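Local coordinates for protein ribonucleoside-diphosphate reductase, alpha chain (Actinobacillus ureae ATCC 25976, PDB 6DQX) that probably reduces ribonucleoside diphosphates to deoxyribonucleotides as the catalytic subunit of a class Id ribonucleotide reductase, at residues A[299-302]-A[303-306]. Residues are numbered along the deposited sequence; the frame is centred on the assembly and turned at random.
Sequences YFDE and WKDT
Trp303 ends the short helix 300-303, and its indole folds back against the residues that begin it, a compact example of side chains three and four residues apart packing across one helical turn. Trp303 N donates to Tyr299 O (3.1 Å), the carbonyl of the N-cap residue. A chi1 of 55° sets Trp303 CG between the backbone N and the carbonyl carbon, with one indole face against Phe300 CA, 3.9 Å from the five-membered ring centroid in a CH-pi contact. The Phe300 ring meets the six-membered ring edge-to-face, planes at 86°, with Phe300 CD1 3.6 Å from Trp303 CH2. Lys304 N donates to Phe300 O (2.8 Å), and Lys304 CB lies over a face of the Phe300 ring. The extended chain carries Lys304 NZ to Asp301 OD1 (2.8 Å), a salt bridge on the anti side and out of the carboxylate plane; Asp301 OD2 hydrogen-bonds Tyr356 OH. A water links Glu302 O to Asp305 N. Thr306 ends the type I turn, its N and OG1 both donating to Trp303 O. Phe300 and Trp303 pack against helix 367-395, and Trp303 NE1 donates a hydrogen bond to Asn296 O. Helix 300-303 and the turn after it connect strand 288-296 to helix 308-327.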
ATOM      1  N   TYR A 299     -11.568 -39.584 -18.685  1.00 14.36           N
ATOM      2  CA  TYR A 299     -12.688 -39.994 -19.508  1.00 14.89           C
ATOM      3  C   TYR A 299     -12.617 -39.535 -20.951  1.00 14.36           C
ATOM      4  O   TYR A 299     -13.641 -39.470 -21.626  1.00 14.46           O
ATOM      5  CB  TYR A 299     -13.991 -39.528 -18.825  1.00 15.49           C
ATOM      6  CG  TYR A 299     -14.168 -40.110 -17.443  1.00 15.83           C
ATOM      7  CD1 TYR A 299     -14.133 -41.493 -17.233  1.00 17.47           C
ATOM      8  CD2 TYR A 299     -14.356 -39.282 -16.324  1.00 16.18           C
ATOM      9  CE1 TYR A 299     -14.280 -42.032 -15.966  1.00 18.20           C
ATOM     10  CE2 TYR A 299     -14.495 -39.820 -15.048  1.00 17.05           C
ATOM     11  CZ  TYR A 299     -14.471 -41.189 -14.872  1.00 18.29           C
ATOM     12  OH  TYR A 299     -14.622 -41.724 -13.612  1.00 20.46           O
ATOM     13  N   PHE A 300     -11.415 -39.225 -21.444  1.00 14.85           N
ATOM     14  CA  PHE A 300     -11.248 -38.741 -22.826  1.00 15.67           C
ATOM     15  C   PHE A 300     -11.979 -39.610 -23.845  1.00 15.77           C
ATOM     16  O   PHE A 300     -12.705 -39.098 -24.713  1.00 15.65           O
ATOM     17  CB  PHE A 300      -9.768 -38.635 -23.204  1.00 15.65           C
ATOM     18  CG  PHE A 300      -9.540 -38.214 -24.631  1.00 15.87           C
ATOM     19  CD1 PHE A 300      -9.794 -36.910 -25.038  1.00 15.84           C
ATOM     20  CD2 PHE A 300      -9.106 -39.135 -25.582  1.00 16.14           C
ATOM     21  CE1 PHE A 300      -9.618 -36.526 -26.361  1.00 16.04           C
ATOM     22  CE2 PHE A 300      -8.923 -38.745 -26.903  1.00 15.99           C
ATOM     23  CZ  PHE A 300      -9.172 -37.449 -27.295  1.00 16.16           C
ATOM     24  N   ASP A 301     -11.809 -40.915 -23.719  1.00 16.67           N
ATOM     25  CA  ASP A 301     -12.410 -41.847 -24.691  1.00 18.49           C
ATOM     26  C   ASP A 301     -13.940 -41.888 -24.618  1.00 19.96           C
ATOM     27  O   ASP A 301     -14.586 -42.309 -25.590  1.00 20.55           O
ATOM     28  CB  ASP A 301     -11.754 -43.220 -24.579  1.00 19.35           C
ATOM     29  CG  ASP A 301     -10.351 -43.208 -25.138  1.00 19.64           C
ATOM     30  OD1 ASP A 301     -10.203 -42.609 -26.209  1.00 19.63           O
ATOM     31  OD2 ASP A 301      -9.407 -43.757 -24.529  1.00 20.36           O
ATOM     32  N   GLU A 302     -14.514 -41.443 -23.488  1.00 18.33           N
ATOM     33  CA  GLU A 302     -15.941 -41.195 -23.387  1.00 18.75           C
ATOM     34  C   GLU A 302     -16.405 -39.903 -24.020  1.00 17.99           C
ATOM     35  O   GLU A 302     -17.423 -39.913 -24.707  1.00 19.39           O
ATOM     36  CB  GLU A 302     -16.449 -41.212 -21.936  1.00 19.32           C
ATOM     37  CG  GLU A 302     -16.228 -42.526 -21.225  1.00 20.46           C
ATOM     38  CD  GLU A 302     -16.831 -42.577 -19.831  1.00 21.21           C
ATOM     39  OE1 GLU A 302     -17.707 -41.750 -19.496  1.00 20.87           O
ATOM     40  OE2 GLU A 302     -16.433 -43.488 -19.067  1.00 22.65           O
ATOM     41  N   TRP A 303     -15.731 -38.780 -23.750  1.00 16.33           N
ATOM     42  CA  TRP A 303     -16.255 -37.475 -24.191  1.00 15.54           C
ATOM     43  C   TRP A 303     -15.646 -36.895 -25.463  1.00 15.20           C
ATOM     44  O   TRP A 303     -16.171 -35.904 -25.953  1.00 16.61           O
ATOM     45  CB  TRP A 303     -16.241 -36.406 -23.059  1.00 14.92           C
ATOM     46  CG  TRP A 303     -14.915 -36.164 -22.403  1.00 14.64           C
ATOM     47  CD1 TRP A 303     -14.545 -36.590 -21.175  1.00 14.97           C
ATOM     48  CD2 TRP A 303     -13.794 -35.415 -22.919  1.00 14.29           C
ATOM     49  NE1 TRP A 303     -13.269 -36.184 -20.889  1.00 15.02           N
ATOM     50  CE2 TRP A 303     -12.783 -35.462 -21.943  1.00 14.37           C
ATOM     51  CE3 TRP A 303     -13.552 -34.712 -24.104  1.00 14.76           C
ATOM     52  CZ2 TRP A 303     -11.550 -34.828 -22.106  1.00 14.00           C
ATOM     53  CZ3 TRP A 303     -12.332 -34.068 -24.260  1.00 14.04           C
ATOM     54  CH2 TRP A 303     -11.341 -34.151 -23.269  1.00 14.19           C
ATOM     55  N   LYS A 304     -14.635 -37.545 -26.047  1.00 16.42           N
ATOM     56  CA  LYS A 304     -13.913 -36.967 -27.208  1.00 17.86           C
ATOM     57  C   LYS A 304     -14.817 -36.607 -28.408  1.00 19.42           C
ATOM     58  O   LYS A 304     -14.520 -35.649 -29.122  1.00 19.69           O
ATOM     59  CB  LYS A 304     -12.763 -37.858 -27.665  1.00 17.75           C
ATOM     60  CG  LYS A 304     -13.213 -39.255 -28.079  1.00 18.84           C
ATOM     61  CD  LYS A 304     -12.065 -40.179 -28.427  1.00 19.56           C
ATOM     62  CE  LYS A 304     -12.603 -41.557 -28.784  1.00 20.79           C
ATOM     63  NZ  LYS A 304     -11.526 -42.574 -28.673  1.00 21.51           N
ATOM     64  N   ASP A 305     -15.896 -37.361 -28.621  1.00 21.31           N
ATOM     65  CA  ASP A 305     -16.850 -37.081 -29.723  1.00 23.03           C
ATOM     66  C   ASP A 305     -18.212 -36.602 -29.204  1.00 24.39           C
ATOM     67  O   ASP A 305     -19.246 -36.806 -29.849  1.00 26.03           O
ATOM     68  CB  ASP A 305     -17.006 -38.327 -30.626  1.00 25.82           C
ATOM     69  CG  ASP A 305     -15.695 -38.758 -31.265  1.00 26.93           C
ATOM     70  OD1 ASP A 305     -14.984 -37.911 -31.866  1.00 31.66           O
ATOM     71  OD2 ASP A 305     -15.362 -39.957 -31.198  1.00 30.36           O
ATOM     72  N   THR A 306     -18.219 -35.978 -28.023  1.00 21.30           N
ATOM     73  CA  THR A 306     -19.391 -35.332 -27.480  1.00 20.33           C
ATOM     74  C   THR A 306     -19.183 -33.840 -27.564  1.00 19.42           C
ATOM     75  O   THR A 306     -18.095 -33.367 -27.928  1.00 18.74           O
ATOM     76  CB  THR A 306     -19.652 -35.714 -26.000  1.00 20.38           C
ATOM     77  OG1 THR A 306     -18.665 -35.124 -25.146  1.00 19.20           O
ATOM     78  CG2 THR A 306     -19.661 -37.247 -25.806  1.00 20.14           C
TER
HETATM   79  O   HOH W   1     -17.241 -39.661 -27.424  1.00 23.88           O